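Local atomic coordinates of putative P450-like enzyme (Streptomyces himastatinicus ATCC 53653, PDB entry 5Z9J), a protein that binds heme and, as a member of the cytochrome P450 family, probably acts as a monooxygenase in bacterial secondary metabolism. Residues S268-L273 / E356-V361; A127-P132 / M244-T249; L142-S147 / H194-E199; M156-D161 / L183-E188. All blocks are in the same frame, centred on the assembly; numbering follows the deposited sequence.

Interaction 1 of 4, residues S268-L273 / E356-V361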
loop_
_atom_site.group_PDB
_atom_site.type_symbol
_atom_site.label_atom_id
_atom_site.label_comp_id
_atom_site.label_asym_id
_atom_site.label_seq_id
_atom_site.Cartn_x
_atom_site.Cartn_y
_atom_site.Cartn_z
ATOM N N SER A 268 -20.675 -4.194 -14.250
ATOM C CA SER A 268 -19.984 -5.410 -13.861
ATOM C C SER A 268 -18.469 -5.251 -14.132
ATOM O O SER A 268 -17.667 -6.108 -13.759
ATOM C CB SER A 268 -20.547 -6.611 -14.614
ATOM O OG SER A 268 -20.127 -6.582 -15.970
ATOM N N LEU A 269 -18.081 -4.155 -14.788
ATOM C CA LEU A 269 -16.653 -3.916 -15.085
ATOM C C LEU A 269 -15.841 -3.322 -13.944
ATOM O O LEU A 269 -14.602 -3.260 -14.028
ATOM C CB LEU A 269 -16.512 -2.969 -16.233
ATOM C CG LEU A 269 -16.964 -3.531 -17.577
ATOM C CD1 LEU A 269 -16.845 -2.417 -18.573
ATOM C CD2 LEU A 269 -16.141 -4.752 -17.965
ATOM N N VAL A 270 -16.521 -2.858 -12.892
ATOM C CA VAL A 270 -15.815 -2.153 -11.834
ATOM C C VAL A 270 -14.656 -2.963 -11.191
ATOM O O VAL A 270 -13.563 -2.446 -11.091
ATOM C CB VAL A 270 -16.790 -1.683 -10.738
ATOM C CG1 VAL A 270 -16.015 -1.038 -9.640
ATOM C CG2 VAL A 270 -17.789 -0.667 -11.313
ATOM N N PRO A 271 -14.864 -4.241 -10.800
ATOM C CA PRO A 271 -13.704 -4.966 -10.259
ATOM C C PRO A 271 -12.522 -5.059 -11.207
ATOM O O PRO A 271 -11.371 -4.862 -10.786
ATOM C CB PRO A 271 -14.253 -6.374 -9.989
ATOM C CG PRO A 271 -15.702 -6.179 -9.767
ATOM C CD PRO A 271 -16.108 -5.019 -10.647
ATOM N N ALA A 272 -12.791 -5.338 -12.480
ATOM C CA ALA A 272 -11.699 -5.403 -13.444
ATOM C C ALA A 272 -11.077 -4.011 -13.669
ATOM O O ALA A 272 -9.888 -3.880 -14.021
ATOM C CB ALA A 272 -12.202 -5.994 -14.760
ATOM N N LEU A 273 -11.894 -2.966 -13.512
ATOM C CA LEU A 273 -11.403 -1.583 -13.578
ATOM C C LEU A 273 -10.400 -1.289 -12.464
ATOM O O LEU A 273 -9.343 -0.683 -12.665
ATOM C CB LEU A 273 -12.605 -0.615 -13.506
ATOM C CG LEU A 273 -12.366 0.857 -13.177
ATOM C CD1 LEU A 273 -11.496 1.608 -14.204
ATOM C CD2 LEU A 273 -13.691 1.562 -12.999
ATOM N N GLU A 356 -13.621 -2.139 -0.482
ATOM C CA GLU A 356 -13.692 -0.693 -0.228
ATOM C C GLU A 356 -13.686 0.145 -1.464
ATOM O O GLU A 356 -14.434 1.094 -1.604
ATOM C CB GLU A 356 -12.474 -0.202 0.557
ATOM C CG GLU A 356 -12.372 -0.614 1.944
ATOM C CD GLU A 356 -11.187 0.048 2.604
ATOM O OE1 GLU A 356 -11.472 0.926 3.425
ATOM O OE2 GLU A 356 -10.000 -0.287 2.333
ATOM N N SER A 357 -12.712 -0.142 -2.304
ATOM C CA SER A 357 -12.531 0.603 -3.525
ATOM C C SER A 357 -13.743 0.436 -4.443
ATOM O O SER A 357 -14.248 1.397 -4.980
ATOM C CB SER A 357 -11.271 0.120 -4.244
ATOM O OG SER A 357 -10.178 0.480 -3.450
ATOM N N LYS A 358 -14.208 -0.800 -4.603
ATOM C CA LYS A 358 -15.400 -1.081 -5.406
ATOM C C LYS A 358 -16.621 -0.306 -4.884
ATOM O O LYS A 358 -17.354 0.325 -5.660
ATOM C CB LYS A 358 -15.699 -2.569 -5.413
ATOM C CG LYS A 358 -16.994 -2.937 -6.156
ATOM C CD LYS A 358 -17.239 -4.464 -6.149
ATOM C CE LYS A 358 -18.623 -4.803 -6.657
ATOM N NZ LYS A 358 -18.862 -6.272 -6.534
ATOM N N ALA A 359 -16.846 -0.357 -3.563
ATOM C CA ALA A 359 -17.964 0.341 -2.987
ATOM C C ALA A 359 -17.827 1.839 -3.233
ATOM O O ALA A 359 -18.787 2.522 -3.552
ATOM C CB ALA A 359 -18.042 0.063 -1.422
ATOM N N ALA A 360 -16.602 2.333 -3.114
ATOM C CA ALA A 360 -16.334 3.759 -3.228
ATOM C C ALA A 360 -16.558 4.245 -4.643
ATOM O O ALA A 360 -17.206 5.250 -4.862
ATOM C CB ALA A 360 -14.928 4.051 -2.796
ATOM N N VAL A 361 -15.988 3.529 -5.608
ATOM C CA VAL A 361 -16.172 3.945 -6.979
ATOM C C VAL A 361 -17.629 3.906 -7.413
ATOM O O VAL A 361 -18.118 4.840 -8.052
ATOM C CB VAL A 361 -15.365 3.066 -7.914
ATOM C CG1 VAL A 361 -15.750 3.353 -9.388
ATOM C CG2 VAL A 361 -13.870 3.318 -7.679
#
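V270 meets both K358 and V361 with one methyl, CG1, and all that passes between the two segments is apolar contact. Torsion explains the choice of methyl: CG1 lies opposite the backbone N (chi1 177°) and so faces helix 350-367, while CG2 is turned back beside its own N. CG1 rests at 4.1 Å from CG of K358 and at 4.4 Å from CG1 of V361, filling the groove between two residues one helical turn apart. V270 and K358 cross at about a right angle, a valine branch lying over a lysine stem. The lysine gives only its hydrocarbon part: its chain is fully extended, and CD passes CG of P271 at 4.3 Å, continuing the apolar patch to the surface.

In P450 terms helix 270-280 corresponds to helix K and helix 350-367 to helix L, which follows the cysteine ligand of the heme iron. V361 lies on the inner side of this joint, its side chain about 11 Å from the heme.

No hydrogen bond links the segments; polar groups are dealt with locally. L273 N bonds to L269 O at 2.8 Å, and S357 OG bonds to A353 O within its own helix. Further apolar packing comes from helix 257-265, where V263 touches V270 and L273, and from T249 of helix 240-255, against which L273 rests.

Interaction 2 of 4, residues A127-P132 / M244-T249; sequences AEFAAP and MLIANT
A130 and I246 bring their CA atoms within 5.9 Å, a close approach made possible by the small alanine on the one side. Helix 125-130 runs through a wider, pi-type turn at 127-130, while 244-249 is regular helix throughout. No hydrogen bond crosses between them.

The CB of A130 points at the second helix and settles against two residues, lying 4.0 Å from CG2 of I246 and 4.1 Å from CB of A247. I246 carries CG2 opposite its backbone N, which sends this methyl to A130, and CG2 also meets CE2 of F129 at 4.4 Å, approaching the ring obliquely. With CG of F129 swung opposite its N (chi1 -177°), the ring also packs on I110, L113 and L114 of helix 96-116 and on A360 and L364 of helix 350-367. One polar atom pays for this packing: A130 O is buried without a hydrogen-bond partner, with CD1 of I246 at 4.1 Å beside it.

On the far side of helix 240-255, L245 O is gripped twice by T249, through its backbone N and through OG1 at 2.6 Å, the latter tilted 20° from the carbonyl plane. T249 OG1 also bonds to S277 of helix 270-280. L245, on another side of the same helix, touches the heme. The contact itself belongs to the conserved helix bundle of the P450 core, which includes helices 96-116, 240-255 and 350-367.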
loop_
_atom_site.group_PDB
_atom_site.type_symbol
_atom_site.label_atom_id
_atom_site.label_comp_id
_atom_site.label_asym_id
_atom_site.label_seq_id
_atom_site.Cartn_x
_atom_site.Cartn_y
_atom_site.Cartn_z
ATOM N N ALA A 127 -8.393 14.235 -0.041
ATOM C CA ALA A 127 -8.497 14.704 1.348
ATOM C C ALA A 127 -9.916 14.535 1.915
ATOM O O ALA A 127 -10.093 14.305 3.110
ATOM C CB ALA A 127 -8.066 16.145 1.448
ATOM N N GLU A 128 -10.939 14.701 1.085
ATOM C CA GLU A 128 -12.307 14.643 1.591
ATOM C C GLU A 128 -12.846 13.211 1.616
ATOM O O GLU A 128 -13.783 12.904 2.326
ATOM C CB GLU A 128 -13.257 15.494 0.738
ATOM C CG GLU A 128 -12.880 16.925 0.587
ATOM C CD GLU A 128 -13.061 17.746 1.854
ATOM O OE1 GLU A 128 -13.993 17.494 2.652
ATOM O OE2 GLU A 128 -12.233 18.655 2.029
ATOM N N PHE A 129 -12.318 12.345 0.762
ATOM C CA PHE A 129 -13.005 11.083 0.582
ATOM C C PHE A 129 -12.074 9.917 0.534
ATOM O O PHE A 129 -12.222 8.992 1.337
ATOM C CB PHE A 129 -13.848 11.134 -0.688
ATOM C CG PHE A 129 -14.666 9.901 -0.925
ATOM C CD1 PHE A 129 -15.727 9.590 -0.085
ATOM C CD2 PHE A 129 -14.395 9.063 -1.989
ATOM C CE1 PHE A 129 -16.505 8.461 -0.289
ATOM C CE2 PHE A 129 -15.171 7.930 -2.203
ATOM C CZ PHE A 129 -16.234 7.629 -1.336
ATOM N N ALA A 130 -11.141 9.933 -0.430
ATOM C CA ALA A 130 -10.402 8.746 -0.692
ATOM C C ALA A 130 -9.470 8.365 0.438
ATOM O O ALA A 130 -9.282 7.155 0.645
ATOM C CB ALA A 130 -9.598 8.881 -2.040
ATOM N N ALA A 131 -8.878 9.333 1.152
ATOM C CA ALA A 131 -7.993 9.002 2.275
ATOM C C ALA A 131 -8.753 8.700 3.534
ATOM O O ALA A 131 -8.420 7.710 4.201
ATOM C CB ALA A 131 -6.996 10.119 2.586
ATOM N N PRO A 132 -9.749 9.530 3.893
ATOM C CA PRO A 132 -10.415 9.163 5.136
ATOM C C PRO A 132 -11.081 7.789 5.184
ATOM O O PRO A 132 -11.098 7.214 6.310
ATOM C CB PRO A 132 -11.493 10.241 5.271
ATOM C CG PRO A 132 -11.033 11.354 4.497
ATOM C CD PRO A 132 -10.166 10.868 3.438
ATOM N N MET A 244 -5.148 5.943 -2.731
ATOM C CA MET A 244 -4.668 6.129 -4.109
ATOM C C MET A 244 -5.372 5.295 -5.165
ATOM O O MET A 244 -5.585 5.760 -6.281
ATOM C CB MET A 244 -3.162 5.845 -4.219
ATOM C CG MET A 244 -2.327 7.041 -3.816
ATOM S SD MET A 244 -0.526 6.784 -3.821
ATOM C CE MET A 244 -0.336 5.591 -2.507
ATOM N N LEU A 245 -5.640 4.027 -4.864
ATOM C CA LEU A 245 -6.379 3.204 -5.771
ATOM C C LEU A 245 -7.721 3.882 -6.079
ATOM O O LEU A 245 -8.180 3.915 -7.209
ATOM C CB LEU A 245 -6.619 1.833 -5.175
ATOM C CG LEU A 245 -7.497 0.949 -6.057
ATOM C CD1 LEU A 245 -6.900 0.795 -7.527
ATOM C CD2 LEU A 245 -7.742 -0.382 -5.436
ATOM N N ILE A 246 -8.410 4.368 -5.046
ATOM C CA ILE A 246 -9.691 5.021 -5.272
ATOM C C ILE A 246 -9.505 6.297 -6.112
ATOM O O ILE A 246 -10.140 6.484 -7.170
ATOM C CB ILE A 246 -10.450 5.372 -3.894
ATOM C CG1 ILE A 246 -10.881 4.079 -3.158
ATOM C CG2 ILE A 246 -11.657 6.250 -4.199
ATOM C CD1 ILE A 246 -11.279 4.288 -1.584
ATOM N N ALA A 247 -8.557 7.131 -5.736
ATOM C CA ALA A 247 -8.384 8.391 -6.428
ATOM C C ALA A 247 -7.766 8.188 -7.849
ATOM O O ALA A 247 -8.223 8.792 -8.799
ATOM C CB ALA A 247 -7.557 9.305 -5.596
ATOM N N ASN A 248 -6.776 7.323 -7.972
ATOM C CA ASN A 248 -6.191 7.030 -9.325
ATOM C C ASN A 248 -7.252 6.581 -10.260
ATOM O O ASN A 248 -7.283 6.986 -11.451
ATOM C CB ASN A 248 -5.173 5.906 -9.250
ATOM C CG ASN A 248 -3.948 6.275 -8.501
ATOM O OD1 ASN A 248 -3.701 7.440 -8.201
ATOM N ND2 ASN A 248 -3.185 5.280 -8.140
ATOM N N THR A 249 -8.156 5.746 -9.734
ATOM C CA THR A 249 -9.209 5.174 -10.550
ATOM C C THR A 249 -10.168 6.259 -11.089
ATOM O O THR A 249 -10.452 6.306 -12.313
ATOM C CB THR A 249 -9.989 4.062 -9.820
ATOM O OG1 THR A 249 -9.112 2.968 -9.466
ATOM C CG2 THR A 249 -11.116 3.569 -10.698
#

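Interaction 3 of 4, residues L142-S147 / H194-E199; sequences LGVPES and HERAAE
R196 lays its guanidinium against the turn G143-V144-P145. CD of P145 sits over one face of the flat group, 3.4 Å above its plane and offset toward the rim, at 3.5 Å from NH2. From a different, oblique direction G143 O receives a weak hydrogen bond from the same NH2, 3.1 Å long and bent to 128° at the hydrogen. V144 adds looser packing, its CG1 standing 4.3 Å from NE of R196. The bond is weak, so the packing of P145 CD on the face carries much of the contact.

Behind this first shell, the arginine chain is bent at both chi2 and chi3, folding the guanidinium back so that it meets the turn with a face. The carbonyl it reaches is placed by G143, which has positive phi (81°) and ends helix 132-142 in a Schellman motif. An alanine in place of this arginine is likely to open a gap beside CD of P145 and leave G143 O without this donor.

Farther out, V144 packs on Y192 and W193, so the loop leans on helix 172-202 one turn before the arginine as well. L142 turns inward to W193, I209, A231 and L235. The loop between helices 132-142 and 147-163 is thus pressed against helix 172-202, with helices 208-214 and 224-238 closing in underneath.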
loop_
_atom_site.group_PDB
_atom_site.type_symbol
_atom_site.label_atom_id
_atom_site.label_comp_id
_atom_site.label_asym_id
_atom_site.label_seq_id
_atom_site.Cartn_x
_atom_site.Cartn_y
_atom_site.Cartn_z
ATOM N N LEU A 142 -9.677 -2.281 13.960
ATOM C CA LEU A 142 -8.806 -2.374 15.129
ATOM C C LEU A 142 -9.528 -1.995 16.410
ATOM O O LEU A 142 -9.037 -2.241 17.517
ATOM C CB LEU A 142 -7.591 -1.479 14.915
ATOM C CG LEU A 142 -6.604 -2.005 13.882
ATOM C CD1 LEU A 142 -5.662 -0.910 13.371
ATOM C CD2 LEU A 142 -5.787 -3.133 14.529
ATOM N N GLY A 143 -10.677 -1.354 16.268
ATOM C CA GLY A 143 -11.532 -1.091 17.416
ATOM C C GLY A 143 -11.128 0.116 18.244
ATOM O O GLY A 143 -11.435 0.204 19.432
ATOM N N VAL A 144 -10.444 1.057 17.607
ATOM C CA VAL A 144 -10.094 2.316 18.253
ATOM C C VAL A 144 -11.235 3.326 18.133
ATOM O O VAL A 144 -11.896 3.426 17.105
ATOM C CB VAL A 144 -8.793 2.934 17.679
ATOM C CG1 VAL A 144 -7.612 1.973 17.858
ATOM C CG2 VAL A 144 -8.984 3.331 16.225
ATOM N N PRO A 145 -11.469 4.084 19.207
ATOM C CA PRO A 145 -12.468 5.161 19.180
ATOM C C PRO A 145 -12.227 6.151 18.036
ATOM O O PRO A 145 -11.090 6.267 17.552
ATOM C CB PRO A 145 -12.292 5.846 20.539
ATOM C CG PRO A 145 -10.979 5.345 21.085
ATOM C CD PRO A 145 -10.771 3.985 20.498
ATOM N N GLU A 146 -13.279 6.824 17.582
ATOM C CA GLU A 146 -13.136 7.771 16.484
ATOM C C GLU A 146 -12.105 8.855 16.823
ATOM O O GLU A 146 -11.338 9.262 15.953
ATOM C CB GLU A 146 -14.491 8.409 16.131
ATOM C CG GLU A 146 -15.616 7.383 15.923
ATOM C CD GLU A 146 -16.938 7.997 15.435
ATOM O OE1 GLU A 146 -16.986 9.224 15.166
ATOM O OE2 GLU A 146 -17.929 7.234 15.314
ATOM N N SER A 147 -12.043 9.280 18.087
ATOM C CA SER A 147 -11.069 10.298 18.497
ATOM C C SER A 147 -9.626 9.886 18.157
ATOM O O SER A 147 -8.796 10.727 17.844
ATOM C CB SER A 147 -11.185 10.612 20.000
ATOM O OG SER A 147 -10.911 9.473 20.797
ATOM N N HIS A 194 -0.412 -0.767 23.877
ATOM C CA HIS A 194 -0.430 -1.343 25.221
ATOM C C HIS A 194 -1.744 -1.045 25.922
ATOM O O HIS A 194 -2.347 -1.929 26.513
ATOM C CB HIS A 194 0.701 -0.790 26.067
ATOM C CG HIS A 194 0.635 -1.203 27.513
ATOM N ND1 HIS A 194 0.774 -2.510 27.929
ATOM C CD2 HIS A 194 0.396 -0.479 28.633
ATOM C CE1 HIS A 194 0.643 -2.572 29.247
ATOM N NE2 HIS A 194 0.423 -1.352 29.698
ATOM N N GLU A 195 -2.227 0.184 25.815
ATOM C CA GLU A 195 -3.469 0.538 26.494
ATOM C C GLU A 195 -4.704 0.006 25.761
ATOM O O GLU A 195 -5.717 -0.310 26.393
ATOM C CB GLU A 195 -3.572 2.056 26.649
ATOM N N ARG A 196 -4.621 -0.149 24.446
ATOM C CA ARG A 196 -5.738 -0.761 23.734
ATOM C C ARG A 196 -5.833 -2.234 24.057
ATOM O O ARG A 196 -6.923 -2.777 24.163
ATOM C CB ARG A 196 -5.619 -0.538 22.226
ATOM C CG ARG A 196 -5.485 0.923 21.858
ATOM C CD ARG A 196 -6.665 1.708 22.460
ATOM N NE ARG A 196 -7.966 1.145 22.081
ATOM C CZ ARG A 196 -9.126 1.517 22.615
ATOM N NH1 ARG A 196 -9.143 2.466 23.538
ATOM N NH2 ARG A 196 -10.267 0.955 22.220
ATOM N N ALA A 197 -4.691 -2.880 24.246
ATOM C CA ALA A 197 -4.689 -4.275 24.672
ATOM C C ALA A 197 -5.338 -4.422 26.060
ATOM O O ALA A 197 -6.261 -5.219 26.243
ATOM C CB ALA A 197 -3.275 -4.813 24.732
ATOM N N ALA A 198 -4.873 -3.618 27.008
ATOM C CA ALA A 198 -5.429 -3.660 28.361
ATOM C C ALA A 198 -6.930 -3.484 28.283
ATOM O O ALA A 198 -7.671 -4.374 28.669
ATOM C CB ALA A 198 -4.802 -2.596 29.244
ATOM N N GLU A 199 -7.368 -2.408 27.638
ATOM C CA GLU A 199 -8.796 -2.125 27.537
ATOM C C GLU A 199 -9.563 -3.272 26.876
ATOM O O GLU A 199 -10.665 -3.619 27.313
ATOM C CB GLU A 199 -9.029 -0.825 26.751
ATOM C CG GLU A 199 -10.461 -0.613 26.295
ATOM C CD GLU A 199 -11.420 -0.454 27.459
ATOM O OE1 GLU A 199 -10.958 -0.120 28.576
ATOM O OE2 GLU A 199 -12.640 -0.651 27.261
#

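Interaction 4 of 4, residues M156-D161 / L183-E188; sequences MDKMLD and LELLWE
M159 and L185 cross at about a right angle, and the touching atoms are few: CD2 of L185 rests 3.6 Å from CG of M159 and 4.2 Å from its sulfur, SD. L185 already points at the other helix; with CG anti to the backbone N (chi1 179°) it carries CD2 forward to the methionine. On the other side, CG of M159 stands anti to the carbonyl carbon (chi1 -70°), which brings CG and SD alongside the leucine methyl; the bend at chi3 turns only CE.

K158 comes in on another side of the same leucine. Its CB is 4.2 Å from CD2 of L185, after which the extended chain runs on toward E188. There NZ stops 4.4 Å from OE1 of E188, opposite charges near each other but too far apart for a salt bridge; any attraction is probably modest at this exposed position. The carboxylate has a firmer partner elsewhere, since OE2 of E188 bonds to NE1 of W155.

Segments 156-161 and 183-188 run roughly antiparallel (155° between their directions), their axes 11.4 Å apart at closest approach. At that spacing the backbones stay well separated and long side chains must bridge the interval; W155 shares the work by touching L185. Inward, M159 packs on N232 and V236 of helix 224-238, and its side chain is about 9 Å from that of N237, a heme-binding residue. Such an antiparallel pair, helices F and G in P450 naming, lying across the long helix on the distal side of the heme, is characteristic of the cytochrome P450 fold.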
loop_
_atom_site.group_PDB
_atom_site.type_symbol
_atom_site.label_atom_id
_atom_site.label_comp_id
_atom_site.label_asym_id
_atom_site.label_seq_id
_atom_site.Cartn_x
_atom_site.Cartn_y
_atom_site.Cartn_z
ATOM N N MET A 156 0.832 8.996 10.457
ATOM C CA MET A 156 0.958 8.597 9.071
ATOM C C MET A 156 1.628 9.667 8.226
ATOM O O MET A 156 2.120 9.371 7.140
ATOM C CB MET A 156 -0.438 8.277 8.507
ATOM C CG MET A 156 -0.531 7.901 7.010
ATOM S SD MET A 156 0.101 6.224 6.698
ATOM C CE MET A 156 -0.854 5.318 7.911
ATOM N N ASP A 157 1.776 10.869 8.768
ATOM C CA ASP A 157 2.529 11.890 8.052
ATOM C C ASP A 157 3.988 11.869 8.449
ATOM O O ASP A 157 4.850 12.222 7.643
ATOM C CB ASP A 157 1.949 13.267 8.315
ATOM C CG ASP A 157 0.618 13.431 7.698
ATOM O OD1 ASP A 157 0.082 12.428 7.184
ATOM O OD2 ASP A 157 0.110 14.548 7.738
ATOM N N LYS A 158 4.255 11.425 9.673
ATOM C CA LYS A 158 5.611 11.188 10.129
ATOM C C LYS A 158 6.239 10.028 9.358
ATOM O O LYS A 158 7.424 10.049 9.019
ATOM C CB LYS A 158 5.636 10.918 11.630
ATOM C CG LYS A 158 5.356 12.158 12.478
ATOM C CD LYS A 158 5.369 11.823 13.962
ATOM C CE LYS A 158 5.144 13.052 14.826
ATOM N NZ LYS A 158 5.204 12.736 16.305
ATOM N N MET A 159 5.436 9.003 9.109
ATOM C CA MET A 159 5.905 7.852 8.368
ATOM C C MET A 159 5.952 8.157 6.864
ATOM O O MET A 159 6.795 7.620 6.150
ATOM C CB MET A 159 5.019 6.641 8.676
ATOM C CG MET A 159 5.217 6.121 10.097
ATOM S SD MET A 159 4.153 4.753 10.606
ATOM C CE MET A 159 2.534 5.512 10.677
ATOM N N LEU A 160 5.050 9.016 6.393
ATOM C CA LEU A 160 5.093 9.519 5.019
ATOM C C LEU A 160 6.274 10.475 4.804
ATOM O O LEU A 160 6.850 10.528 3.707
ATOM C CB LEU A 160 3.782 10.221 4.644
ATOM N N ASP A 161 6.638 11.210 5.857
ATOM C CA ASP A 161 7.818 12.078 5.839
ATOM C C ASP A 161 9.115 11.288 5.809
ATOM O O ASP A 161 10.028 11.619 5.052
ATOM C CB ASP A 161 7.828 13.003 7.058
ATOM C CG ASP A 161 9.031 13.919 7.080
ATOM O OD1 ASP A 161 9.141 14.799 6.198
ATOM O OD2 ASP A 161 9.887 13.739 7.969
ATOM N N LEU A 183 12.388 5.326 16.038
ATOM C CA LEU A 183 12.333 4.673 17.339
ATOM C C LEU A 183 11.398 5.380 18.321
ATOM O O LEU A 183 10.635 4.723 19.048
ATOM C CB LEU A 183 13.738 4.576 17.945
ATOM C CG LEU A 183 13.821 4.053 19.389
ATOM C CD1 LEU A 183 13.335 2.628 19.510
ATOM C CD2 LEU A 183 15.251 4.142 19.895
ATOM N N GLU A 184 11.453 6.710 18.333
ATOM C CA GLU A 184 10.592 7.480 19.218
ATOM C C GLU A 184 9.127 7.227 18.833
ATOM O O GLU A 184 8.260 7.143 19.696
ATOM C CB GLU A 184 10.946 8.970 19.143
ATOM C CG GLU A 184 12.401 9.307 19.553
ATOM C CD GLU A 184 12.668 9.172 21.042
ATOM O OE1 GLU A 184 11.699 9.159 21.833
ATOM O OE2 GLU A 184 13.855 9.097 21.434
ATOM N N LEU A 185 8.868 7.032 17.542
ATOM C CA LEU A 185 7.502 6.835 17.093
ATOM C C LEU A 185 7.047 5.414 17.416
ATOM O O LEU A 185 5.906 5.207 17.853
ATOM C CB LEU A 185 7.387 7.095 15.575
ATOM C CG LEU A 185 6.011 6.895 14.954
ATOM C CD1 LEU A 185 4.984 7.780 15.621
ATOM C CD2 LEU A 185 6.029 7.161 13.453
ATOM N N LEU A 186 7.968 4.460 17.370
ATOM C CA LEU A 186 7.604 3.093 17.713
ATOM C C LEU A 186 7.275 2.973 19.176
ATOM O O LEU A 186 6.400 2.206 19.557
ATOM C CB LEU A 186 8.734 2.121 17.406
ATOM C CG LEU A 186 9.007 1.969 15.934
ATOM C CD1 LEU A 186 10.175 1.024 15.698
ATOM C CD2 LEU A 186 7.743 1.497 15.240
ATOM N N TRP A 187 7.947 3.769 19.994
ATOM C CA TRP A 187 7.681 3.746 21.422
ATOM C C TRP A 187 6.354 4.387 21.758
ATOM O O TRP A 187 5.640 3.914 22.633
ATOM C CB TRP A 187 8.790 4.439 22.189
ATOM C CG TRP A 187 9.970 3.569 22.478
ATOM C CD1 TRP A 187 9.972 2.215 22.599
ATOM C CD2 TRP A 187 11.313 4.000 22.749
ATOM N NE1 TRP A 187 11.237 1.766 22.906
ATOM C CE2 TRP A 187 12.079 2.841 23.007
ATOM C CE3 TRP A 187 11.942 5.251 22.790
ATOM C CZ2 TRP A 187 13.444 2.894 23.295
ATOM C CZ3 TRP A 187 13.300 5.303 23.078
ATOM C CH2 TRP A 187 14.035 4.131 23.328
ATOM N N GLU A 188 5.981 5.413 21.010
ATOM C CA GLU A 188 4.697 6.042 21.258
ATOM C C GLU A 188 3.545 5.141 20.854
ATOM O O GLU A 188 2.572 4.997 21.590
ATOM C CB GLU A 188 4.599 7.377 20.515
ATOM C CG GLU A 188 3.211 7.992 20.572
ATOM C CD GLU A 188 3.085 9.277 19.783
ATOM O OE1 GLU A 188 4.111 9.940 19.519
ATOM O OE2 GLU A 188 1.950 9.606 19.402
#

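Following the chain, 127-132 opens interaction 2, then 142-147 opens interaction 3 and 156-161 opens interaction 4. They close in reverse order: 183-188 completes interaction 4, 194-199 interaction 3, and 244-249 interaction 2, so the three are nested and none cross. Interactions 3 and 4 both use helix 172-202, at centres 18 Å apart, binding it to the loop before helix 147-163 and to that helix itself. Interaction 1 follows in series, joining helices 270-280 and 350-367. It touches interaction 2, where S357 meets L245 and I246, and lies on the opposite side of the chain's centre from interaction 4.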